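Local coordinates for protein Atp-dependent DNA ligase (Psychromonas sp., PDB 4D05) that probably seals nicks in duplex DNA, using ATP to form an enzyme-adenylate intermediate, and has a minimized DNA-binding surface, at residues 212-218 with 245-251. Numbering follows the deposited sequence.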
loop_
_atom_site.group_PDB
_atom_site.type_symbol
_atom_site.label_atom_id
_atom_site.label_comp_id
_atom_site.label_asym_id
_atom_site.label_seq_id
_atom_site.Cartn_x
_atom_site.Cartn_y
_atom_site.Cartn_z
ATOM N N PHE A 212 -8.195 21.280 12.256
ATOM C CA PHE A 212 -7.553 22.011 11.156
ATOM C C PHE A 212 -8.528 22.403 10.091
ATOM O O PHE A 212 -9.660 21.891 10.031
ATOM C CB PHE A 212 -6.380 21.218 10.538
ATOM C CG PHE A 212 -6.780 19.909 9.940
ATOM C CD1 PHE A 212 -6.965 18.796 10.749
ATOM C CD2 PHE A 212 -6.989 19.791 8.564
ATOM C CE1 PHE A 212 -7.348 17.564 10.195
ATOM C CE2 PHE A 212 -7.342 18.581 7.989
ATOM C CZ PHE A 212 -7.538 17.458 8.819
ATOM N N LYS A 213 -8.082 23.344 9.264
ATOM C CA LYS A 213 -8.894 23.892 8.172
ATOM C C LYS A 213 -8.711 23.119 6.872
ATOM O O LYS A 213 -7.596 22.793 6.497
ATOM C CB LYS A 213 -8.476 25.345 7.944
ATOM C CG LYS A 213 -9.196 26.046 6.835
ATOM C CD LYS A 213 -8.774 27.497 6.722
ATOM C CE LYS A 213 -7.488 27.652 5.925
ATOM N NZ LYS A 213 -7.312 29.104 5.624
ATOM N N ILE A 214 -9.804 22.900 6.153
ATOM C CA ILE A 214 -9.785 22.369 4.807
ATOM C C ILE A 214 -10.532 23.323 3.895
ATOM O O ILE A 214 -11.755 23.522 4.056
ATOM C CB ILE A 214 -10.415 20.959 4.713
ATOM C CG1 ILE A 214 -9.617 19.967 5.547
ATOM C CG2 ILE A 214 -10.498 20.494 3.264
ATOM C CD1 ILE A 214 -10.297 18.608 5.650
ATOM N N GLY A 215 -9.804 23.928 2.947
ATOM C CA GLY A 215 -10.407 24.929 2.063
ATOM C C GLY A 215 -10.450 24.515 0.603
ATOM O O GLY A 215 -10.974 25.256 -0.222
ATOM N N SER A 216 -9.889 23.351 0.279
ATOM C CA SER A 216 -9.829 22.880 -1.109
ATOM C C SER A 216 -10.486 21.510 -1.261
ATOM O O SER A 216 -10.697 20.802 -0.286
ATOM C CB SER A 216 -8.366 22.810 -1.579
ATOM O OG SER A 216 -7.863 24.147 -1.626
ATOM N N GLY A 217 -10.794 21.143 -2.495
ATOM C CA GLY A 217 -11.405 19.860 -2.795
ATOM C C GLY A 217 -12.929 19.934 -2.899
ATOM O O GLY A 217 -13.578 18.904 -3.043
ATOM N N PHE A 218 -13.505 21.138 -2.838
ATOM C CA PHE A 218 -14.947 21.298 -2.921
ATOM C C PHE A 218 -15.371 21.654 -4.341
ATOM O O PHE A 218 -14.761 22.520 -4.984
ATOM C CB PHE A 218 -15.426 22.429 -2.001
ATOM C CG PHE A 218 -15.113 22.188 -0.558
ATOM C CD1 PHE A 218 -15.853 21.266 0.184
ATOM C CD2 PHE A 218 -14.099 22.875 0.064
ATOM C CE1 PHE A 218 -15.560 21.057 1.533
ATOM C CE2 PHE A 218 -13.815 22.657 1.384
ATOM C CZ PHE A 218 -14.538 21.758 2.119
ATOM N N ILE A 245 -0.501 18.518 11.871
ATOM C CA ILE A 245 -1.613 18.792 10.980
ATOM C C ILE A 245 -1.398 18.049 9.651
ATOM O O ILE A 245 -0.308 18.121 9.067
ATOM C CB ILE A 245 -1.753 20.281 10.737
ATOM C CG1 ILE A 245 -2.039 20.981 12.071
ATOM C CG2 ILE A 245 -2.853 20.521 9.722
ATOM C CD1 ILE A 245 -1.926 22.510 12.057
ATOM N N PRO A 246 -2.422 17.334 9.156
ATOM C CA PRO A 246 -2.242 16.712 7.829
ATOM C C PRO A 246 -1.885 17.743 6.761
ATOM O O PRO A 246 -2.506 18.810 6.655
ATOM C CB PRO A 246 -3.617 16.079 7.539
ATOM C CG PRO A 246 -4.186 15.808 8.932
ATOM C CD PRO A 246 -3.719 17.001 9.753
ATOM N N ARG A 247 -0.867 17.415 5.975
ATOM C CA ARG A 247 -0.310 18.344 5.018
ATOM C C ARG A 247 -1.032 18.265 3.670
ATOM O O ARG A 247 -1.369 17.183 3.180
ATOM C CB ARG A 247 1.195 18.037 4.870
ATOM C CG ARG A 247 2.068 19.198 4.456
ATOM C CD ARG A 247 3.594 18.838 4.566
ATOM N NE ARG A 247 3.843 17.566 3.909
ATOM C CZ ARG A 247 4.811 16.711 4.214
ATOM N NH1 ARG A 247 5.678 16.967 5.202
ATOM N NH2 ARG A 247 4.898 15.582 3.516
ATOM N N PHE A 248 -1.281 19.426 3.078
ATOM C CA PHE A 248 -1.956 19.541 1.776
ATOM C C PHE A 248 -3.323 18.864 1.815
ATOM O O PHE A 248 -3.713 18.179 0.881
ATOM C CB PHE A 248 -1.071 18.951 0.664
ATOM C CG PHE A 248 0.331 19.483 0.689
ATOM C CD1 PHE A 248 0.559 20.854 0.763
ATOM C CD2 PHE A 248 1.422 18.626 0.647
ATOM C CE1 PHE A 248 1.844 21.336 0.818
ATOM C CE2 PHE A 248 2.708 19.115 0.693
ATOM C CZ PHE A 248 2.916 20.462 0.772
ATOM N N ALA A 249 -4.054 19.072 2.906
ATOM C CA ALA A 249 -5.329 18.411 3.117
ATOM C C ALA A 249 -6.431 18.990 2.213
ATOM O O ALA A 249 -6.509 20.206 1.999
ATOM C CB ALA A 249 -5.712 18.549 4.554
ATOM N N SER A 250 -7.232 18.105 1.646
ATOM C CA SER A 250 -8.330 18.499 0.794
ATOM C C SER A 250 -9.533 17.605 1.100
ATOM O O SER A 250 -9.394 16.490 1.567
ATOM C CB SER A 250 -7.937 18.395 -0.684
ATOM O OG SER A 250 -7.610 17.060 -0.996
ATOM N N PHE A 251 -10.705 18.108 0.777
ATOM C CA PHE A 251 -11.957 17.407 0.999
ATOM C C PHE A 251 -12.159 16.347 -0.058
ATOM O O PHE A 251 -11.982 16.622 -1.246
ATOM C CB PHE A 251 -13.120 18.403 0.957
ATOM C CG PHE A 251 -14.491 17.761 1.109
ATOM C CD1 PHE A 251 -14.918 17.312 2.340
ATOM C CD2 PHE A 251 -15.345 17.654 0.039
ATOM C CE1 PHE A 251 -16.165 16.722 2.478
ATOM C CE2 PHE A 251 -16.596 17.078 0.175
ATOM C CZ PHE A 251 -17.006 16.622 1.382
HETATM O O HOH W 1 -7.595 22.460 2.044
#
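The side chains of Phe212 and Pro246 cross at about a right angle, with Pro246 CD over the Phe212 face, 3.9 Å from the centroid of that ring, a CH-pi contact. Chi1 of 61°, which sets Phe212 CG between its own backbone N and carbonyl carbon, turns one ring face to Pro246 CD and brings CE2 to Ala249 CB, which approaches obliquely at 3.8 Å. Ile245 CG2 packs on Phe212 CB at 3.7 Å. Tyr235 of strand 232-237 adds an edge-to-face partner to Phe212. Farther along, Ile214 CG2 presses on the peptide between Ser250 and Phe251, 3.5 Å from Phe251 N. The Phe218 and Phe251 rings are nearly parallel (18°) but so displaced that little of one lies over the other; Phe251 CB instead sits over the Phe218 face, and Phe218 CE1 over that of Phe251.

The other side is looser. Ser216 and Gly217 are exposed, and one direct backbone hydrogen bond joins the segments there, Phe251 N to Ser216 O at 2.9 Å and almost straight (174°). Beside it a water accepts from Gly215 N.

Strands 211-214 and 250-256 are the outermost of the five antiparallel strands in the OB-like domain, and this contact brings those two edges together, as in closure of an OB barrel. Apolar packing of rings and methyls does most of the holding, while a single backbone bond ties the segments at the Ser216 end, so closure here probably depends little on strand-to-strand hydrogen bonding.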